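Local coordinates for hemerythrin HHE cation binding domain protein (Mycobacterium kansasii, PDB 6TYJ) that binds metal ions, zinc and iron among them, in a hemerythrin-like helical bundle, its physiological role being unestablished, at residues 28-33 / 41-46; 61-66 / 116-121. All coordinates share one frame; numbering follows the deposited sequence.

Contact 1 of 2, residues 28-33 / 41-46. With ZN (zinc ion), chain E.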
loop_
_atom_site.group_PDB
_atom_site.type_symbol
_atom_site.label_atom_id
_atom_site.label_comp_id
_atom_site.label_asym_id
_atom_site.label_seq_id
_atom_site.Cartn_x
_atom_site.Cartn_y
_atom_site.Cartn_z
ATOM N N ARG A 28 -10.962 2.717 6.781
ATOM C CA ARG A 28 -12.069 2.890 7.721
ATOM C C ARG A 28 -12.897 4.131 7.371
ATOM O O ARG A 28 -14.138 4.080 7.376
ATOM C CB ARG A 28 -11.504 2.956 9.149
ATOM C CG ARG A 28 -12.511 3.252 10.240
ATOM C CD ARG A 28 -11.854 3.259 11.626
ATOM N NE ARG A 28 -10.809 4.277 11.776
ATOM C CZ ARG A 28 -9.496 4.052 11.665
ATOM N NH1 ARG A 28 -9.031 2.833 11.395
ATOM N NH2 ARG A 28 -8.634 5.052 11.831
ATOM N N LYS A 29 -12.237 5.244 7.011
ATOM C CA LYS A 29 -12.983 6.449 6.642
ATOM C C LYS A 29 -13.817 6.219 5.385
ATOM O O LYS A 29 -14.969 6.676 5.298
ATOM C CB LYS A 29 -12.034 7.635 6.438
ATOM C CG LYS A 29 -11.343 8.094 7.691
ATOM C CD LYS A 29 -10.752 9.470 7.509
ATOM C CE LYS A 29 -11.851 10.513 7.400
ATOM N NZ LYS A 29 -11.319 11.883 7.656
ATOM N N ILE A 30 -13.250 5.527 4.401
ATOM C CA ILE A 30 -14.010 5.174 3.205
ATOM C C ILE A 30 -15.239 4.368 3.581
ATOM O O ILE A 30 -16.362 4.701 3.180
ATOM C CB ILE A 30 -13.115 4.413 2.213
ATOM C CG1 ILE A 30 -12.051 5.371 1.705
ATOM C CG2 ILE A 30 -13.974 3.843 1.066
ATOM C CD1 ILE A 30 -10.893 4.653 1.040
ATOM N N SER A 31 -15.049 3.314 4.391
ATOM C CA SER A 31 -16.164 2.452 4.787
ATOM C C SER A 31 -17.251 3.230 5.492
ATOM O O SER A 31 -18.444 2.893 5.375
ATOM C CB SER A 31 -15.687 1.347 5.723
ATOM O OG SER A 31 -14.705 0.540 5.122
ATOM N N GLU A 32 -16.870 4.247 6.255
ATOM C CA GLU A 32 -17.841 4.963 7.066
ATOM C C GLU A 32 -18.595 6.024 6.279
ATOM O O GLU A 32 -19.674 6.444 6.721
ATOM C CB GLU A 32 -17.152 5.622 8.267
ATOM C CG GLU A 32 -16.687 4.679 9.367
ATOM C CD GLU A 32 -15.751 5.376 10.360
ATOM O OE1 GLU A 32 -15.192 6.444 10.007
ATOM O OE2 GLU A 32 -15.569 4.859 11.487
ATOM N N ALA A 33 -18.054 6.468 5.125
ATOM C CA ALA A 33 -18.678 7.498 4.322
ATOM C C ALA A 33 -19.794 6.896 3.463
ATOM O O ALA A 33 -19.765 5.706 3.126
ATOM C CB ALA A 33 -17.626 8.165 3.432
ATOM N N HIS A 41 -15.605 9.354 -2.536
ATOM C CA HIS A 41 -14.782 9.368 -3.748
ATOM C C HIS A 41 -13.425 10.012 -3.505
ATOM O O HIS A 41 -12.402 9.505 -3.993
ATOM C CB HIS A 41 -15.507 10.100 -4.880
ATOM C CG HIS A 41 -16.629 9.310 -5.497
ATOM N ND1 HIS A 41 -16.414 8.177 -6.250
ATOM C CD2 HIS A 41 -17.970 9.503 -5.485
ATOM C CE1 HIS A 41 -17.576 7.701 -6.672
ATOM N NE2 HIS A 41 -18.533 8.495 -6.235
ATOM N N ALA A 42 -13.391 11.144 -2.792
ATOM C CA ALA A 42 -12.097 11.782 -2.506
ATOM C C ALA A 42 -11.238 10.886 -1.642
ATOM O O ALA A 42 -10.045 10.716 -1.911
ATOM C CB ALA A 42 -12.288 13.138 -1.829
ATOM N N LEU A 43 -11.837 10.265 -0.621
ATOM C CA LEU A 43 -11.069 9.387 0.249
ATOM C C LEU A 43 -10.504 8.204 -0.524
ATOM O O LEU A 43 -9.369 7.771 -0.272
ATOM C CB LEU A 43 -11.973 8.914 1.394
ATOM C CG LEU A 43 -12.232 9.923 2.522
ATOM C CD1 LEU A 43 -13.390 9.323 3.347
ATOM C CD2 LEU A 43 -10.997 10.179 3.404
ATOM N N PHE A 44 -11.267 7.673 -1.481
ATOM C CA PHE A 44 -10.758 6.560 -2.265
ATOM C C PHE A 44 -9.556 6.986 -3.111
ATOM O O PHE A 44 -8.578 6.238 -3.199
ATOM C CB PHE A 44 -11.852 5.983 -3.153
ATOM C CG PHE A 44 -11.416 4.772 -3.909
ATOM C CD1 PHE A 44 -11.083 3.615 -3.231
ATOM C CD2 PHE A 44 -11.355 4.784 -5.305
ATOM C CE1 PHE A 44 -10.651 2.476 -3.936
ATOM C CE2 PHE A 44 -10.954 3.641 -6.010
ATOM C CZ PHE A 44 -10.615 2.494 -5.319
ATOM N N ASP A 45 -9.609 8.167 -3.735
ATOM C CA ASP A 45 -8.421 8.674 -4.433
ATOM C C ASP A 45 -7.236 8.788 -3.486
ATOM O O ASP A 45 -6.082 8.516 -3.876
ATOM C CB ASP A 45 -8.700 10.039 -5.037
ATOM C CG ASP A 45 -9.529 9.981 -6.301
ATOM O OD1 ASP A 45 -9.729 8.887 -6.876
ATOM O OD2 ASP A 45 -9.964 11.069 -6.721
ATOM N N GLU A 46 -7.476 9.275 -2.259
ATOM C CA GLU A 46 -6.371 9.415 -1.303
ATOM C C GLU A 46 -5.763 8.062 -0.994
ATOM O O GLU A 46 -4.529 7.926 -0.919
ATOM C CB GLU A 46 -6.870 10.077 -0.014
ATOM C CG GLU A 46 -7.297 11.522 -0.211
ATOM C CD GLU A 46 -7.934 12.118 1.032
ATOM O OE1 GLU A 46 -7.342 12.016 2.127
ATOM O OE2 GLU A 46 -9.029 12.694 0.903
HETATM ZN ZN ZN E . -9.742 13.445 3.218
HETATM O O HOH W 1 -10.496 13.482 5.584
#

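Contact 2 of 2, residues 61-66 / 116-121. With ZN (zinc ion), chain B.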
loop_
_atom_site.group_PDB
_atom_site.type_symbol
_atom_site.label_atom_id
_atom_site.label_comp_id
_atom_site.label_asym_id
_atom_site.label_seq_id
_atom_site.Cartn_x
_atom_site.Cartn_y
_atom_site.Cartn_z
ATOM N N LEU A 61 12.805 -0.448 -2.136
ATOM C CA LEU A 61 13.758 -0.260 -1.046
ATOM C C LEU A 61 13.685 -1.380 -0.016
ATOM O O LEU A 61 14.711 -1.981 0.317
ATOM C CB LEU A 61 13.538 1.096 -0.376
ATOM C CG LEU A 61 14.000 2.277 -1.237
ATOM C CD1 LEU A 61 13.564 3.629 -0.718
ATOM C CD2 LEU A 61 15.513 2.232 -1.332
ATOM N N TYR A 62 12.494 -1.673 0.516
ATOM C CA TYR A 62 12.456 -2.552 1.683
ATOM C C TYR A 62 12.679 -4.016 1.309
ATOM O O TYR A 62 13.529 -4.700 1.896
ATOM C CB TYR A 62 11.111 -2.390 2.396
ATOM C CG TYR A 62 11.044 -3.181 3.695
ATOM C CD1 TYR A 62 11.853 -2.837 4.768
ATOM C CD2 TYR A 62 10.196 -4.281 3.831
ATOM C CE1 TYR A 62 11.790 -3.550 5.960
ATOM C CE2 TYR A 62 10.145 -5.020 5.028
ATOM C CZ TYR A 62 10.943 -4.642 6.077
ATOM O OH TYR A 62 10.917 -5.327 7.275
ATOM N N TYR A 63 11.891 -4.536 0.369
ATOM C CA TYR A 63 12.055 -5.935 0.014
ATOM C C TYR A 63 13.444 -6.232 -0.569
ATOM O O TYR A 63 13.964 -7.319 -0.273
ATOM C CB TYR A 63 10.927 -6.365 -0.942
ATOM C CG TYR A 63 9.560 -6.473 -0.317
ATOM C CD1 TYR A 63 9.437 -6.648 1.045
ATOM C CD2 TYR A 63 8.400 -6.392 -1.090
ATOM C CE1 TYR A 63 8.174 -6.764 1.651
ATOM C CE2 TYR A 63 7.145 -6.507 -0.491
ATOM C CZ TYR A 63 7.055 -6.679 0.882
ATOM O OH TYR A 63 5.832 -6.807 1.536
ATOM N N PRO A 64 14.109 -5.342 -1.343
ATOM C CA PRO A 64 15.471 -5.672 -1.787
ATOM C C PRO A 64 16.439 -5.850 -0.629
ATOM O O PRO A 64 17.332 -6.717 -0.695
ATOM C CB PRO A 64 15.829 -4.480 -2.693
ATOM C CG PRO A 64 14.479 -4.105 -3.299
ATOM C CD PRO A 64 13.519 -4.230 -2.125
ATOM N N ALA A 65 16.289 -5.045 0.431
ATOM C CA ALA A 65 17.122 -5.183 1.619
ATOM C C ALA A 65 16.905 -6.523 2.298
ATOM O O ALA A 65 17.800 -7.032 2.998
ATOM C CB ALA A 65 16.825 -4.052 2.603
ATOM N N LEU A 66 15.734 -7.107 2.099
ATOM C CA LEU A 66 15.363 -8.376 2.693
ATOM C C LEU A 66 15.491 -9.536 1.707
ATOM O O LEU A 66 14.933 -10.607 1.958
ATOM C CB LEU A 66 13.932 -8.296 3.231
ATOM C CG LEU A 66 13.791 -7.762 4.666
ATOM C CD1 LEU A 66 14.301 -6.332 4.835
ATOM C CD2 LEU A 66 12.354 -7.901 5.165
ATOM N N ASP A 116 -1.326 -7.439 7.561
ATOM C CA ASP A 116 -1.244 -8.476 8.584
ATOM C C ASP A 116 -0.202 -9.532 8.225
ATOM O O ASP A 116 0.585 -9.957 9.082
ATOM C CB ASP A 116 -2.615 -9.143 8.798
ATOM C CG ASP A 116 -3.656 -8.204 9.404
ATOM O OD1 ASP A 116 -4.870 -8.510 9.291
ATOM O OD2 ASP A 116 -3.278 -7.160 9.985
ATOM N N GLU A 117 -0.201 -9.998 6.969
ATOM C CA GLU A 117 0.756 -11.033 6.586
ATOM C C GLU A 117 2.181 -10.488 6.621
ATOM O O GLU A 117 3.107 -11.175 7.064
ATOM C CB GLU A 117 0.438 -11.583 5.190
ATOM C CG GLU A 117 1.312 -12.803 4.755
ATOM C CD GLU A 117 2.594 -12.431 3.983
ATOM O OE1 GLU A 117 2.597 -11.431 3.221
ATOM O OE2 GLU A 117 3.606 -13.153 4.133
ATOM N N GLU A 118 2.358 -9.244 6.180
ATOM C CA GLU A 118 3.679 -8.634 6.223
ATOM C C GLU A 118 4.156 -8.438 7.655
ATOM O O GLU A 118 5.325 -8.690 7.971
ATOM C CB GLU A 118 3.630 -7.298 5.485
ATOM C CG GLU A 118 5.004 -6.689 5.248
ATOM C CD GLU A 118 4.907 -5.342 4.584
ATOM O OE1 GLU A 118 5.995 -4.781 4.266
ATOM O OE2 GLU A 118 3.752 -4.872 4.396
ATOM N N GLU A 119 3.275 -7.972 8.544
ATOM C CA GLU A 119 3.711 -7.749 9.915
ATOM C C GLU A 119 3.909 -9.050 10.690
ATOM O O GLU A 119 4.570 -9.036 11.736
ATOM C CB GLU A 119 2.717 -6.815 10.617
ATOM C CG GLU A 119 2.781 -5.409 10.043
ATOM C CD GLU A 119 1.791 -4.451 10.655
ATOM O OE1 GLU A 119 1.061 -4.879 11.578
ATOM O OE2 GLU A 119 1.757 -3.274 10.233
ATOM N N ARG A 120 3.407 -10.172 10.174
ATOM C CA ARG A 120 3.711 -11.481 10.743
ATOM C C ARG A 120 5.077 -12.003 10.298
ATOM O O ARG A 120 5.852 -12.521 11.114
ATOM C CB ARG A 120 2.624 -12.486 10.345
ATOM C CG ARG A 120 2.952 -13.921 10.771
ATOM C CD ARG A 120 1.855 -14.931 10.422
ATOM N NE ARG A 120 1.960 -15.455 9.058
ATOM C CZ ARG A 120 1.024 -15.299 8.124
ATOM N NH1 ARG A 120 -0.094 -14.637 8.403
ATOM N NH2 ARG A 120 1.199 -15.812 6.912
ATOM N N ASP A 121 5.362 -11.898 8.999
ATOM C CA ASP A 121 6.442 -12.622 8.337
ATOM C C ASP A 121 7.660 -11.769 8.030
ATOM O O ASP A 121 8.764 -12.306 7.959
ATOM C CB ASP A 121 5.954 -13.197 7.000
ATOM C CG ASP A 121 4.979 -14.341 7.159
ATOM O OD1 ASP A 121 4.815 -14.848 8.287
ATOM O OD2 ASP A 121 4.378 -14.733 6.135
HETATM ZN ZN ZN B . 2.989 -3.007 3.491
HETATM O O HOH W 2 5.139 -9.601 3.216
#

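Contact 1 of 2, residues 28-33 / 41-46
Adjacent antiparallel helices of the hemerythrin-like bundle meet here, the end of helix 12-32 lying against an early turn of helix 38-65. Their local axes approach to 9.1 Å at 159°, and Ile30 and Leu43 face each other with CA atoms 5.9 Å apart. Leu43 contributes the largest share of the buried surface. Its CB lies 3.6 Å from CG1 of Ile30, the two side chains sliding past each other in opposite directions. Its CD1 reaches the backbone of the facing helix, 3.6 Å from Lys29 O, and also borders CB of Ala33, the first residue past the end of helix 12-32. Ile30 swings CG1 anti to its carbonyl carbon (chi1 -67°), which carries CD1 across to CA of Phe44 at 3.8 Å and to the edge of the phenyl ring, near its plane. Phe44 also packs on Leu87, Leu90 and Leu91 of helix 70-91 and on Trp104 of helix 100-121. The lysine chain crosses Leu43 at about a right angle, and Lys29 NZ gives a 2.7 Å hydrogen bond to a water. Glu46 OE2 and that water each lie 2.5 Å from a zinc ion, which sits 3.5 Å from Leu43 CD2. The side-chain packing is thus apolar, while at its margin lysine and glutamate are linked through water and metal; the ammonium and the zinc probably both draw on the water's lone pairs.

Contact 2 of 2, residues 61-66 / 116-121
Backbones stay well apart between residues 61-66, the end of helix 38-65 with Leu66 just beyond it, and residues 116-121, the end of helix 100-121: the nearest CA atoms, of Tyr63 and Glu118, are 10.8 Å from each other. The first helix is kinked at Pro64, whose nitrogen makes no bond to the preceding turn. Long side chains therefore span the gap. Glu118 sends CG anti to its backbone N (chi1 -170°) and runs on fully extended, delivering its carboxylate to a zinc ion that OE2 binds at 2.2 Å. The other oxygen, OE1, lies 3.4 Å from OH of Tyr63 and 4.2 Å from CE2 of Tyr62, oblique to both rings. The Tyr63 ring and the carboxylate are turned 56° apart. A water lies between the helices, donating to Glu117 OE1 at 3.1 Å and weakly bonded to Tyr63 OH. Tyr62 turns its own hydroxyl to the carbonyl of Met122, and Leu66 CD1 lies over one face of its ring, offset toward the rim; Tyr63 meets His77 edge-to-face. His20, His54, Glu58 and His114 complete the zinc site, and Glu119 OE2 holds ND1 of His20 from the second shell. Glu118 thus grips the metal through one oxygen, OE2, while OE1, 3.6 Å from the zinc ion, stays beside the Tyr63 hydroxyl.

How the contacts relate
Contacts 1 and 2 lie on opposite sides of the chain's centre, their own centres 26 Å apart and their nearest atoms about 12 Å apart, so they do not touch. Helix 38-65 joins them: its early part packs on helix 12-32 in contact 1, and its C-terminal end faces helix 100-121 in contact 2. They follow one another along the chain, the first closing before the second opens, and both belong to the hemerythrin HHE domain. Between them the same helix supplies His54 and Glu58 to the metal site. Contact 1 joins sequence neighbours through apolar packing away from that site, whereas contact 2 brings distant segments together and supplies Glu118 to it.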